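Local coordinates for probable oxidoreductase (PDB 4B7C), which is probably an NADP-dependent oxidoreductase of the medium-chain dehydrogenase/reductase family, pairing a GroES-like domain with a Rossmann-fold domain, at residues R9-A14 with F26-T31; M74-V79 with L100-Y105; A137-L142 with Q285-G290; L142-P147 with R243-G248. All coordinates share one frame; numbering follows the deposited sequence.

How the contacts relate
Contacts 1 and 2 fall in the GroES-like N-terminal domain, while contacts 3 and 4 belong to the Rossmann part that probably holds the NADP cofactor. Within each pair the centres are about 12 Å apart and atoms touch: Y11 O lies 2.8 Å from M74 N, a probable hydrogen bond joining contacts 1 and 2, and contacts 3 and 4 share L142 on helix 132-145. Contact 4 is nested inside the chain loop that contact 3 closes. Between the two groups there is no touch; contacts 2 and 3 come nearest, about 9 Å between closest atoms, whereas the centres of contacts 1 and 4 are about 37 Å apart.

Contact 1 (R9-A14 with F26-T31); sequences RQYQLA and FSFVET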
loop_
_atom_site.group_PDB
_atom_site.type_symbol
_atom_site.label_atom_id
_atom_site.label_comp_id
_atom_site.label_asym_id
_atom_site.label_seq_id
_atom_site.Cartn_x
_atom_site.Cartn_y
_atom_site.Cartn_z
ATOM N N ARG B 9 25.825 34.090 8.830
ATOM C CA ARG B 9 26.195 32.885 9.570
ATOM C C ARG B 9 25.397 31.719 9.004
ATOM O O ARG B 9 24.191 31.843 8.758
ATOM C CB ARG B 9 25.917 33.006 11.067
ATOM C CG ARG B 9 26.609 34.183 11.750
ATOM C CD ARG B 9 26.111 34.347 13.171
ATOM N NE ARG B 9 24.680 34.607 13.215
ATOM C CZ ARG B 9 23.919 34.453 14.292
ATOM N NH1 ARG B 9 24.432 34.036 15.446
ATOM N NH2 ARG B 9 22.625 34.709 14.211
ATOM N N GLN B 10 26.077 30.590 8.827
ATOM C CA GLN B 10 25.474 29.402 8.232
ATOM C C GLN B 10 25.873 28.135 8.969
ATOM O O GLN B 10 27.015 27.991 9.408
ATOM C CB GLN B 10 25.925 29.230 6.791
ATOM C CG GLN B 10 25.782 30.430 5.889
ATOM C CD GLN B 10 26.289 30.098 4.495
ATOM O OE1 GLN B 10 27.390 29.574 4.341
ATOM N NE2 GLN B 10 25.465 30.349 3.478
ATOM N N TYR B 11 24.928 27.217 9.082
ATOM C CA TYR B 11 25.243 25.854 9.471
ATOM C C TYR B 11 25.329 25.000 8.222
ATOM O O TYR B 11 24.346 24.843 7.492
ATOM C CB TYR B 11 24.226 25.276 10.439
ATOM C CG TYR B 11 24.562 25.563 11.866
ATOM C CD1 TYR B 11 25.624 24.913 12.492
ATOM C CD2 TYR B 11 23.823 26.485 12.602
ATOM C CE1 TYR B 11 25.938 25.173 13.813
ATOM C CE2 TYR B 11 24.137 26.757 13.916
ATOM C CZ TYR B 11 25.198 26.096 14.518
ATOM O OH TYR B 11 25.507 26.370 15.821
ATOM N N GLN B 12 26.525 24.475 7.974
ATOM C CA GLN B 12 26.755 23.589 6.842
ATOM C C GLN B 12 26.769 22.144 7.308
ATOM O O GLN B 12 27.113 21.857 8.449
ATOM C CB GLN B 12 28.073 23.903 6.157
ATOM C CG GLN B 12 28.145 25.297 5.575
ATOM C CD GLN B 12 29.518 25.632 5.026
ATOM O OE1 GLN B 12 30.468 24.869 5.195
ATOM N NE2 GLN B 12 29.632 26.787 4.372
ATOM N N LEU B 13 26.366 21.241 6.421
ATOM C CA LEU B 13 26.475 19.809 6.693
ATOM C C LEU B 13 27.942 19.410 6.564
ATOM O O LEU B 13 28.532 19.525 5.489
ATOM C CB LEU B 13 25.603 18.992 5.745
ATOM C CG LEU B 13 25.567 17.475 5.988
ATOM C CD1 LEU B 13 24.901 17.166 7.321
ATOM C CD2 LEU B 13 24.870 16.762 4.838
ATOM N N ALA B 14 28.516 18.941 7.668
ATOM C CA ALA B 14 29.962 18.688 7.757
ATOM C C ALA B 14 30.287 17.213 7.522
ATOM O O ALA B 14 31.246 16.880 6.836
ATOM C CB ALA B 14 30.493 19.127 9.110
ATOM N N PHE B 26 27.411 19.151 11.974
ATOM C CA PHE B 26 27.346 20.470 11.333
ATOM C C PHE B 26 28.555 21.346 11.629
ATOM O O PHE B 26 29.173 21.231 12.677
ATOM C CB PHE B 26 26.092 21.215 11.763
ATOM C CG PHE B 26 24.830 20.454 11.527
ATOM C CD1 PHE B 26 24.295 20.373 10.257
ATOM C CD2 PHE B 26 24.177 19.833 12.572
ATOM C CE1 PHE B 26 23.135 19.670 10.031
ATOM C CE2 PHE B 26 23.011 19.128 12.357
ATOM C CZ PHE B 26 22.485 19.045 11.083
ATOM N N SER B 27 28.887 22.206 10.671
ATOM C CA SER B 27 29.930 23.230 10.838
ATOM C C SER B 27 29.301 24.621 10.836
ATOM O O SER B 27 28.564 24.984 9.914
ATOM C CB SER B 27 31.029 23.140 9.760
ATOM O OG SER B 27 31.697 21.901 9.829
ATOM N N PHE B 28 29.610 25.395 11.871
ATOM C CA PHE B 28 29.135 26.761 11.988
ATOM C C PHE B 28 30.113 27.709 11.311
ATOM O O PHE B 28 31.248 27.882 11.757
ATOM C CB PHE B 28 28.935 27.122 13.455
ATOM C CG PHE B 28 28.088 28.327 13.658
ATOM C CD1 PHE B 28 26.938 28.499 12.903
ATOM C CD2 PHE B 28 28.426 29.267 14.602
ATOM C CE1 PHE B 28 26.148 29.605 13.066
ATOM C CE2 PHE B 28 27.639 30.383 14.781
ATOM C CZ PHE B 28 26.500 30.554 14.011
ATOM N N VAL B 29 29.691 28.294 10.195
ATOM C CA VAL B 29 30.603 29.075 9.359
ATOM C C VAL B 29 30.084 30.505 9.123
ATOM O O VAL B 29 28.876 30.759 9.056
ATOM C CB VAL B 29 31.006 28.326 8.060
ATOM C CG1 VAL B 29 31.826 29.238 7.162
ATOM C CG2 VAL B 29 31.791 27.074 8.417
ATOM N N GLU B 30 31.018 31.445 9.050
ATOM C CA GLU B 30 30.697 32.831 8.743
ATOM C C GLU B 30 31.092 33.126 7.314
ATOM O O GLU B 30 32.246 32.945 6.927
ATOM C CB GLU B 30 31.418 33.787 9.688
ATOM C CG GLU B 30 30.952 33.670 11.129
ATOM C CD GLU B 30 31.591 34.688 12.052
ATOM O OE1 GLU B 30 32.467 35.458 11.596
ATOM O OE2 GLU B 30 31.218 34.700 13.241
ATOM N N THR B 31 30.122 33.586 6.533
ATOM C CA THR B 31 30.322 33.851 5.118
ATOM C C THR B 31 29.946 35.296 4.816
ATOM O O THR B 31 28.972 35.817 5.367
ATOM C CB THR B 31 29.451 32.916 4.268
ATOM O OG1 THR B 31 29.710 31.555 4.647
ATOM C CG2 THR B 31 29.767 33.079 2.778
#
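Y11 and F28 put their rings into an offset stack, with centroids 4.4 Å apart and planes 27° apart. The overlap is uneven: F28 CD1 sits over the centre of the Y11 ring, 3.4 Å from Y11 CZ, whereas Y11 OH lies over the F28 face but out toward its rim. In F28, chi1 of -163° places CG anti to the backbone N; from there the ring, turned by chi2, lies against Y11. R9, on the same face, brings CB and CD against F28 CZ, each about 3.9 Å from it. These aliphatic atoms make the contact, while the guanidinium, its plane 68° from that ring, forms a salt bridge with D104. From the other flank F26 CB meets Y11 CD1 at 3.8 Å.

The side chains of Q10, Q12, S27 and V29 leave by the opposite face. Q10 runs extended beyond CG, and its OE1 accepts a hydrogen bond from T31 OG1 at 3.1 Å, the hydroxyl lying well above the carboxamide plane; Q10 NE2 is given to Q103. Beneath the side chains, two hydrogen-bonded pairs fix the antiparallel register: Q10 N to V29 O and back at 2.8 Å, then Q12 N to S27 O and back at 2.9 Å.

The two strands pair antiparallel in the N-terminal domain, and strand 7-13 also bonds through its backbone to M74, V102 and D104 beside it. F316 of helix 316-321 meets the rings of Y11 and F26, edge-to-face with F26; M58 of helix 53-58 touches L13 and F26.

Contact 2 (M74-V79 with L100-Y105); sequences MRALGV and LGVQDY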
loop_
_atom_site.group_PDB
_atom_site.type_symbol
_atom_site.label_atom_id
_atom_site.label_comp_id
_atom_site.label_asym_id
_atom_site.label_seq_id
_atom_site.Cartn_x
_atom_site.Cartn_y
_atom_site.Cartn_z
ATOM N N MET B 74 22.786 23.711 5.436
ATOM C CA MET B 74 21.758 22.751 5.787
ATOM C C MET B 74 20.369 23.224 5.321
ATOM O O MET B 74 20.016 24.399 5.459
ATOM C CB MET B 74 21.739 22.493 7.293
ATOM C CG MET B 74 20.673 21.505 7.748
ATOM S SD MET B 74 20.708 19.921 6.919
ATOM C CE MET B 74 19.212 19.233 7.615
ATOM N N ARG B 75 19.597 22.292 4.768
ATOM C CA ARG B 75 18.259 22.595 4.260
ATOM C C ARG B 75 17.288 22.875 5.400
ATOM O O ARG B 75 17.270 22.175 6.400
ATOM C CB ARG B 75 17.723 21.441 3.394
ATOM C CG ARG B 75 16.319 21.661 2.837
ATOM C CD ARG B 75 15.839 20.581 1.866
ATOM N NE ARG B 75 16.828 20.351 0.816
ATOM C CZ ARG B 75 17.368 19.182 0.481
ATOM N NH1 ARG B 75 17.016 18.047 1.090
ATOM N NH2 ARG B 75 18.267 19.156 -0.496
ATOM N N ALA B 76 16.468 23.909 5.241
ATOM C CA ALA B 76 15.408 24.231 6.208
ATOM C C ALA B 76 14.339 25.096 5.563
ATOM O O ALA B 76 14.655 26.061 4.872
ATOM C CB ALA B 76 15.984 24.961 7.410
ATOM N N LEU B 77 13.092 24.744 5.798
ATOM C CA LEU B 77 11.986 25.604 5.452
ATOM C C LEU B 77 11.954 26.738 6.469
ATOM O O LEU B 77 12.273 26.558 7.648
ATOM C CB LEU B 77 10.652 24.853 5.454
ATOM C CG LEU B 77 10.489 23.765 4.372
ATOM C CD1 LEU B 77 9.217 22.962 4.627
ATOM C CD2 LEU B 77 10.506 24.305 2.959
ATOM N N GLY B 78 11.577 27.914 6.015
ATOM C CA GLY B 78 11.527 29.064 6.899
ATOM C C GLY B 78 10.627 30.167 6.404
ATOM O O GLY B 78 10.139 30.123 5.273
ATOM N N VAL B 79 10.426 31.153 7.278
ATOM C CA VAL B 79 9.761 32.386 6.907
ATOM C C VAL B 79 10.725 33.534 7.096
ATOM O O VAL B 79 11.476 33.594 8.072
ATOM C CB VAL B 79 8.478 32.669 7.709
ATOM C CG1 VAL B 79 7.324 31.873 7.106
ATOM C CG2 VAL B 79 8.649 32.332 9.174
ATOM N N LEU B 100 14.640 28.346 3.054
ATOM C CA LEU B 100 15.544 29.472 3.357
ATOM C C LEU B 100 16.923 29.038 3.856
ATOM O O LEU B 100 17.875 29.819 3.842
ATOM C CB LEU B 100 14.903 30.402 4.396
ATOM C CG LEU B 100 13.588 31.074 3.959
ATOM C CD1 LEU B 100 13.051 32.014 5.040
ATOM C CD2 LEU B 100 13.748 31.801 2.627
ATOM N N GLY B 101 17.006 27.810 4.356
ATOM C CA GLY B 101 18.281 27.264 4.829
ATOM C C GLY B 101 18.599 27.657 6.267
ATOM O O GLY B 101 18.053 28.637 6.794
ATOM N N VAL B 102 19.490 26.890 6.903
ATOM C CA VAL B 102 19.875 27.153 8.287
ATOM C C VAL B 102 20.949 28.226 8.283
ATOM O O VAL B 102 22.148 27.943 8.396
ATOM C CB VAL B 102 20.358 25.895 9.037
ATOM C CG1 VAL B 102 20.706 26.257 10.474
ATOM C CG2 VAL B 102 19.283 24.809 9.037
ATOM N N GLN B 103 20.497 29.470 8.163
ATOM C CA GLN B 103 21.381 30.615 8.000
ATOM C C GLN B 103 20.645 31.932 8.300
ATOM O O GLN B 103 19.424 31.948 8.449
ATOM C CB GLN B 103 21.951 30.659 6.582
ATOM C CG GLN B 103 20.894 30.685 5.499
ATOM C CD GLN B 103 21.456 30.574 4.107
ATOM O OE1 GLN B 103 22.643 30.834 3.862
ATOM N NE2 GLN B 103 20.589 30.189 3.167
ATOM N N ASP B 104 21.411 33.012 8.410
ATOM C CA ASP B 104 20.852 34.352 8.694
ATOM C C ASP B 104 20.094 34.908 7.490
ATOM O O ASP B 104 19.040 35.527 7.639
ATOM C CB ASP B 104 21.950 35.357 9.056
ATOM C CG ASP B 104 22.506 35.158 10.458
ATOM O OD1 ASP B 104 21.722 34.968 11.413
ATOM O OD2 ASP B 104 23.755 35.179 10.589
ATOM N N TYR B 105 20.673 34.695 6.311
ATOM C CA TYR B 105 20.153 35.266 5.071
ATOM C C TYR B 105 20.086 34.228 3.973
ATOM O O TYR B 105 20.993 33.402 3.843
ATOM C CB TYR B 105 21.055 36.390 4.563
ATOM C CG TYR B 105 21.161 37.588 5.465
ATOM C CD1 TYR B 105 20.268 38.651 5.346
ATOM C CD2 TYR B 105 22.160 37.670 6.427
ATOM C CE1 TYR B 105 20.366 39.761 6.163
ATOM C CE2 TYR B 105 22.261 38.771 7.256
ATOM C CZ TYR B 105 21.367 39.822 7.110
ATOM O OH TYR B 105 21.455 40.914 7.928
#
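V102 sets CG1 anti to its backbone N (chi1 -179°), which leaves CG2 beside that N and turned to M74 and A76. V102 CG2 meets M74 CB at 3.8 Å and A76 CB at 3.7 Å, so a single methyl serves both partners. The M74 chain bends at chi2 and its end leads off toward helix 53-58, where M54 and M58 receive it. L100, extended at chi2 (-178°), sends CD1 to within 3.3 Å of G78 C; a CB on G78 would be only about 3.2 Å from L100 CD1, so the glycine suits this close approach.

Between these apolar contacts run backbone hydrogen bonds. V102 N donates to M74 O at 2.9 Å, and G101 N reaches A76 O at 3.0 Å in the carbonyl plane, on a lone pair. G101 has a positive phi of 85°, a conformation that favours glycine, and a CB here would run into Q103 NE2. V102 is the centre of an inverse gamma turn (G101-Q103), and the Q103 side chain folds back so that its NE2 bonds almost straight to L100 O at 2.8 Å. N45 ND2 is a second donor to L100 O, so this carbonyl, just before the turn, is gripped twice.

The segment 100-105 is the loop between strands 95-97 and 105-108, and it docks beside the run leading into strand 77-85. Both belong to the GroES-like N-terminal domain found in medium-chain dehydrogenases/reductases.

Contact 3 (A137-L142 with Q285-G290); sequences AYFALL and QRFPEG
F139 and Y138 of helix 132-145 meet the 3-10 turn at R286 and the first turn of helix 287-299, in the Rossmann part of the protein, where A140 and L141 of the first helix rest on F223 of the parallel sheet. Aromatic CH contact comes first. G290 CA stands over the Y138 ring, 4.1 Å from its centroid and 28° off the ring normal, a CH-pi interaction that the bare glycine allows at close range. L142 CD1 lies over the opposite face, toward the rim. The Y138 hydroxyl bonds to E293, further along the second helix.

The apolar group centres on F139, which meets R286 and F287 with its outer atoms CE1, CZ and CE2. Its CE2 approaches the edge of the F287 ring, 3.8 Å from F287 CD1, and its CZ is 3.8 Å from R286 CB. Y283 stacks on the same phenylalanine.

Polar groups meet this ring as well. R286 O lies near the plane of the F139 ring at its edge, 3.4 Å from F139 CZ, while also accepting the helical bond from G290 N. F139 CE1 sits over one face of the R286 guanidinium, 3.9 Å from R286 NE, with the two planes 78° apart.

Within the first helix the two rings also pack together: Y138 CD2 lies 3.6 Å above the F139 plane, over its centre.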
loop_
_atom_site.group_PDB
_atom_site.type_symbol
_atom_site.label_atom_id
_atom_site.label_comp_id
_atom_site.label_asym_id
_atom_site.label_seq_id
_atom_site.Cartn_x
_atom_site.Cartn_y
_atom_site.Cartn_z
ATOM N N ALA B 137 -0.977 17.716 6.690
ATOM C CA ALA B 137 -2.147 17.153 7.372
ATOM C C ALA B 137 -3.380 17.307 6.509
ATOM O O ALA B 137 -4.144 16.366 6.312
ATOM C CB ALA B 137 -2.366 17.829 8.738
ATOM N N TYR B 138 -3.576 18.519 6.014
ATOM C CA TYR B 138 -4.762 18.874 5.245
ATOM C C TYR B 138 -4.906 18.015 3.987
ATOM O O TYR B 138 -5.934 17.354 3.785
ATOM C CB TYR B 138 -4.677 20.352 4.852
ATOM C CG TYR B 138 -5.894 20.898 4.164
ATOM C CD1 TYR B 138 -6.942 21.452 4.900
ATOM C CD2 TYR B 138 -5.990 20.906 2.773
ATOM C CE1 TYR B 138 -8.057 21.964 4.268
ATOM C CE2 TYR B 138 -7.106 21.426 2.133
ATOM C CZ TYR B 138 -8.135 21.951 2.887
ATOM O OH TYR B 138 -9.238 22.477 2.264
ATOM N N PHE B 139 -3.875 18.014 3.155
ATOM C CA PHE B 139 -3.962 17.301 1.875
ATOM C C PHE B 139 -3.847 15.780 2.033
ATOM O O PHE B 139 -4.576 15.038 1.389
ATOM C CB PHE B 139 -2.967 17.860 0.855
ATOM C CG PHE B 139 -3.336 19.230 0.377
ATOM C CD1 PHE B 139 -4.456 19.413 -0.406
ATOM C CD2 PHE B 139 -2.598 20.335 0.754
ATOM C CE1 PHE B 139 -4.831 20.680 -0.818
ATOM C CE2 PHE B 139 -2.972 21.608 0.353
ATOM C CZ PHE B 139 -4.086 21.781 -0.434
ATOM N N ALA B 140 -2.963 15.331 2.904
ATOM C CA ALA B 140 -2.792 13.890 3.149
ATOM C C ALA B 140 -4.080 13.270 3.676
ATOM O O ALA B 140 -4.557 12.261 3.152
ATOM C CB ALA B 140 -1.638 13.641 4.092
ATOM N N LEU B 141 -4.683 13.903 4.681
ATOM C CA LEU B 141 -5.927 13.381 5.250
ATOM C C LEU B 141 -7.063 13.436 4.258
ATOM O O LEU B 141 -7.709 12.433 3.990
ATOM C CB LEU B 141 -6.340 14.135 6.529
ATOM C CG LEU B 141 -7.642 13.621 7.168
ATOM C CD1 LEU B 141 -7.430 12.204 7.699
ATOM C CD2 LEU B 141 -8.140 14.535 8.288
ATOM N N LEU B 142 -7.308 14.613 3.710
ATOM C CA LEU B 142 -8.505 14.840 2.901
ATOM C C LEU B 142 -8.433 14.275 1.483
ATOM O O LEU B 142 -9.422 13.745 0.970
ATOM C CB LEU B 142 -8.843 16.334 2.848
ATOM C CG LEU B 142 -9.118 17.002 4.206
ATOM C CD1 LEU B 142 -9.378 18.497 4.024
ATOM C CD2 LEU B 142 -10.272 16.318 4.930
ATOM N N GLN B 285 -0.150 23.779 -6.101
ATOM C CA GLN B 285 -1.159 24.536 -6.842
ATOM C C GLN B 285 -2.452 24.760 -6.060
ATOM O O GLN B 285 -3.228 25.646 -6.387
ATOM C CB GLN B 285 -1.478 23.832 -8.157
ATOM C CG GLN B 285 -2.418 24.581 -9.111
ATOM C CD GLN B 285 -2.602 23.924 -10.470
ATOM O OE1 GLN B 285 -1.760 23.152 -10.940
ATOM N NE2 GLN B 285 -3.704 24.256 -11.117
ATOM N N ARG B 286 -2.680 23.926 -5.059
ATOM C CA ARG B 286 -3.906 23.990 -4.266
ATOM C C ARG B 286 -3.685 24.641 -2.903
ATOM O O ARG B 286 -4.612 24.735 -2.116
ATOM C CB ARG B 286 -4.505 22.594 -4.116
ATOM C CG ARG B 286 -5.066 22.054 -5.428
ATOM C CD ARG B 286 -5.363 20.565 -5.353
ATOM N NE ARG B 286 -6.435 20.268 -4.396
ATOM C CZ ARG B 286 -6.916 19.055 -4.108
ATOM N NH1 ARG B 286 -6.432 17.965 -4.696
ATOM N NH2 ARG B 286 -7.895 18.927 -3.221
ATOM N N PHE B 287 -2.467 25.106 -2.642
ATOM C CA PHE B 287 -2.154 25.765 -1.372
ATOM C C PHE B 287 -3.094 26.936 -1.025
ATOM O O PHE B 287 -3.588 26.998 0.088
ATOM C CB PHE B 287 -0.701 26.243 -1.308
ATOM C CG PHE B 287 0.315 25.140 -1.114
ATOM C CD1 PHE B 287 -0.068 23.822 -0.857
ATOM C CD2 PHE B 287 1.672 25.437 -1.175
ATOM C CE1 PHE B 287 0.884 22.834 -0.668
ATOM C CE2 PHE B 287 2.631 24.453 -0.982
ATOM C CZ PHE B 287 2.235 23.148 -0.736
ATOM N N PRO B 288 -3.376 27.833 -1.980
ATOM C CA PRO B 288 -4.254 28.959 -1.629
ATOM C C PRO B 288 -5.610 28.572 -1.052
ATOM O O PRO B 288 -6.026 29.150 -0.052
ATOM C CB PRO B 288 -4.424 29.703 -2.958
ATOM C CG PRO B 288 -3.173 29.393 -3.706
ATOM C CD PRO B 288 -2.889 27.943 -3.366
ATOM N N GLU B 289 -6.281 27.588 -1.639
ATOM C CA GLU B 289 -7.598 27.175 -1.111
ATOM C C GLU B 289 -7.450 26.439 0.215
ATOM O O GLU B 289 -8.255 26.616 1.113
ATOM C CB GLU B 289 -8.454 26.371 -2.099
ATOM C CG GLU B 289 -7.755 25.310 -2.880
ATOM C CD GLU B 289 -7.570 25.986 -4.235
ATOM O OE1 GLU B 289 -6.627 26.762 -4.435
ATOM O OE2 GLU B 289 -8.532 25.921 -5.043
ATOM N N GLY B 290 -6.394 25.650 0.338
ATOM C CA GLY B 290 -6.099 24.938 1.575
ATOM C C GLY B 290 -5.771 25.869 2.742
ATOM O O GLY B 290 -6.320 25.735 3.839
#

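Contact 4 (L142-P147 with R243-G248); sequences LDVGQP and RIVLCG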
loop_
_atom_site.group_PDB
_atom_site.type_symbol
_atom_site.label_atom_id
_atom_site.label_comp_id
_atom_site.label_asym_id
_atom_site.label_seq_id
_atom_site.Cartn_x
_atom_site.Cartn_y
_atom_site.Cartn_z
ATOM N N LEU B 142 -7.308 14.613 3.710
ATOM C CA LEU B 142 -8.505 14.840 2.901
ATOM C C LEU B 142 -8.433 14.275 1.483
ATOM O O LEU B 142 -9.422 13.745 0.970
ATOM C CB LEU B 142 -8.843 16.334 2.848
ATOM C CG LEU B 142 -9.118 17.002 4.206
ATOM C CD1 LEU B 142 -9.378 18.497 4.024
ATOM C CD2 LEU B 142 -10.272 16.318 4.930
ATOM N N ASP B 143 -7.280 14.400 0.839
ATOM C CA ASP B 143 -7.149 13.918 -0.545
ATOM C C ASP B 143 -6.805 12.422 -0.632
ATOM O O ASP B 143 -7.297 11.728 -1.503
ATOM C CB ASP B 143 -6.124 14.732 -1.330
ATOM C CG ASP B 143 -6.171 14.426 -2.818
ATOM O OD1 ASP B 143 -7.211 14.720 -3.445
ATOM O OD2 ASP B 143 -5.171 13.879 -3.336
ATOM N N VAL B 144 -5.982 11.932 0.287
ATOM C CA VAL B 144 -5.560 10.524 0.270
ATOM C C VAL B 144 -6.371 9.651 1.248
ATOM O O VAL B 144 -6.865 8.576 0.887
ATOM C CB VAL B 144 -4.053 10.406 0.559
ATOM C CG1 VAL B 144 -3.570 8.970 0.388
ATOM C CG2 VAL B 144 -3.276 11.363 -0.336
ATOM N N GLY B 145 -6.526 10.113 2.483
ATOM C CA GLY B 145 -7.316 9.380 3.480
ATOM C C GLY B 145 -8.798 9.368 3.158
ATOM O O GLY B 145 -9.490 8.390 3.418
ATOM N N GLN B 146 -9.282 10.478 2.616
ATOM C CA GLN B 146 -10.697 10.671 2.289
ATOM C C GLN B 146 -11.640 10.205 3.411
ATOM O O GLN B 146 -12.510 9.361 3.201
ATOM C CB GLN B 146 -11.043 9.971 0.973
ATOM C CG GLN B 146 -10.218 10.467 -0.203
ATOM C CD GLN B 146 -10.589 9.801 -1.508
ATOM O OE1 GLN B 146 -9.904 8.887 -1.975
ATOM N NE2 GLN B 146 -11.670 10.253 -2.099
ATOM N N PRO B 147 -11.482 10.774 4.608
ATOM C CA PRO B 147 -12.339 10.344 5.705
ATOM C C PRO B 147 -13.778 10.768 5.488
ATOM O O PRO B 147 -14.039 11.795 4.874
ATOM C CB PRO B 147 -11.741 11.069 6.912
ATOM C CG PRO B 147 -11.216 12.335 6.334
ATOM C CD PRO B 147 -10.687 11.957 4.972
ATOM N N ARG B 243 -8.035 3.101 4.403
ATOM C CA ARG B 243 -6.994 3.877 3.728
ATOM C C ARG B 243 -5.905 4.205 4.714
ATOM O O ARG B 243 -6.161 4.762 5.785
ATOM C CB ARG B 243 -7.552 5.163 3.136
ATOM C CG ARG B 243 -8.420 4.949 1.911
ATOM C CD ARG B 243 -9.848 4.567 2.284
ATOM N NE ARG B 243 -10.607 5.633 2.869
ATOM C CZ ARG B 243 -11.577 5.491 3.766
ATOM N NH1 ARG B 243 -11.956 4.317 4.295
ATOM N NH2 ARG B 243 -12.170 6.590 4.143
ATOM N N ILE B 244 -4.688 3.844 4.348
ATOM C CA ILE B 244 -3.504 4.188 5.104
ATOM C C ILE B 244 -2.712 5.222 4.322
ATOM O O ILE B 244 -2.297 4.971 3.181
ATOM C CB ILE B 244 -2.602 2.974 5.365
ATOM C CG1 ILE B 244 -3.364 1.925 6.188
ATOM C CG2 ILE B 244 -1.325 3.394 6.076
ATOM C CD1 ILE B 244 -2.512 0.744 6.592
ATOM N N VAL B 245 -2.514 6.394 4.923
ATOM C CA VAL B 245 -1.711 7.428 4.289
ATOM C C VAL B 245 -0.367 7.535 4.975
ATOM O O VAL B 245 -0.282 7.715 6.195
ATOM C CB VAL B 245 -2.443 8.792 4.224
ATOM C CG1 VAL B 245 -2.924 9.231 5.584
ATOM C CG2 VAL B 245 -1.534 9.842 3.605
ATOM N N LEU B 246 0.689 7.394 4.177
ATOM C CA LEU B 246 2.055 7.478 4.663
ATOM C C LEU B 246 2.619 8.879 4.405
ATOM O O LEU B 246 2.755 9.307 3.248
ATOM C CB LEU B 246 2.959 6.454 3.974
ATOM C CG LEU B 246 2.515 4.997 4.028
ATOM C CD1 LEU B 246 3.542 4.153 3.270
ATOM C CD2 LEU B 246 2.347 4.522 5.468
ATOM N N CYS B 247 2.945 9.575 5.488
ATOM C CA CYS B 247 3.525 10.924 5.423
ATOM C C CYS B 247 4.955 10.975 5.912
ATOM O O CYS B 247 5.691 11.902 5.593
ATOM C CB CYS B 247 2.710 11.886 6.265
ATOM S SG CYS B 247 1.116 12.223 5.543
ATOM N N GLY B 248 5.350 9.972 6.694
ATOM C CA GLY B 248 6.715 9.872 7.176
ATOM C C GLY B 248 6.925 8.627 8.023
ATOM O O GLY B 248 5.988 7.846 8.220
#
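R243 turns its guanidinium to the main chain at the end of helix 132-145, while V245, two residues along the same strand, meets V144 chiefly through methyl groups. Bends at chi2 (82°) and chi3 (70°) curl the arginine round G145 O. That carbonyl takes NE of R243 at 3.0 Å and, weakly, its NH2 at 3.3 Å. R243 NH2 also donates to Q146 O at 2.9 Å. The Q146 oxygen lies close to the guanidinium plane, yet the nitrogen stands well above the Q146 carbonyl plane, so the bond is flat only from the arginine's side. Q146 has left the helix with positive phi. Carbonyls gathered at a helix C-terminal end would be expected to favour the positive charge, and E151 adds a salt bridge to NH2.

V245 holds CG1 in the crowded position between N and carbonyl carbon (chi1 54°), which sets the touching methyl, CG2, anti to the backbone N and 3.9 Å from V144 CG1; the two valines cross obliquely.

Strand 242-246 runs between strands 219-224 and 274-277 of the parallel Rossmann sheet. Helix 132-145 covers V245, with A140 touching it, and L246 packs on Y265 of the second subunit.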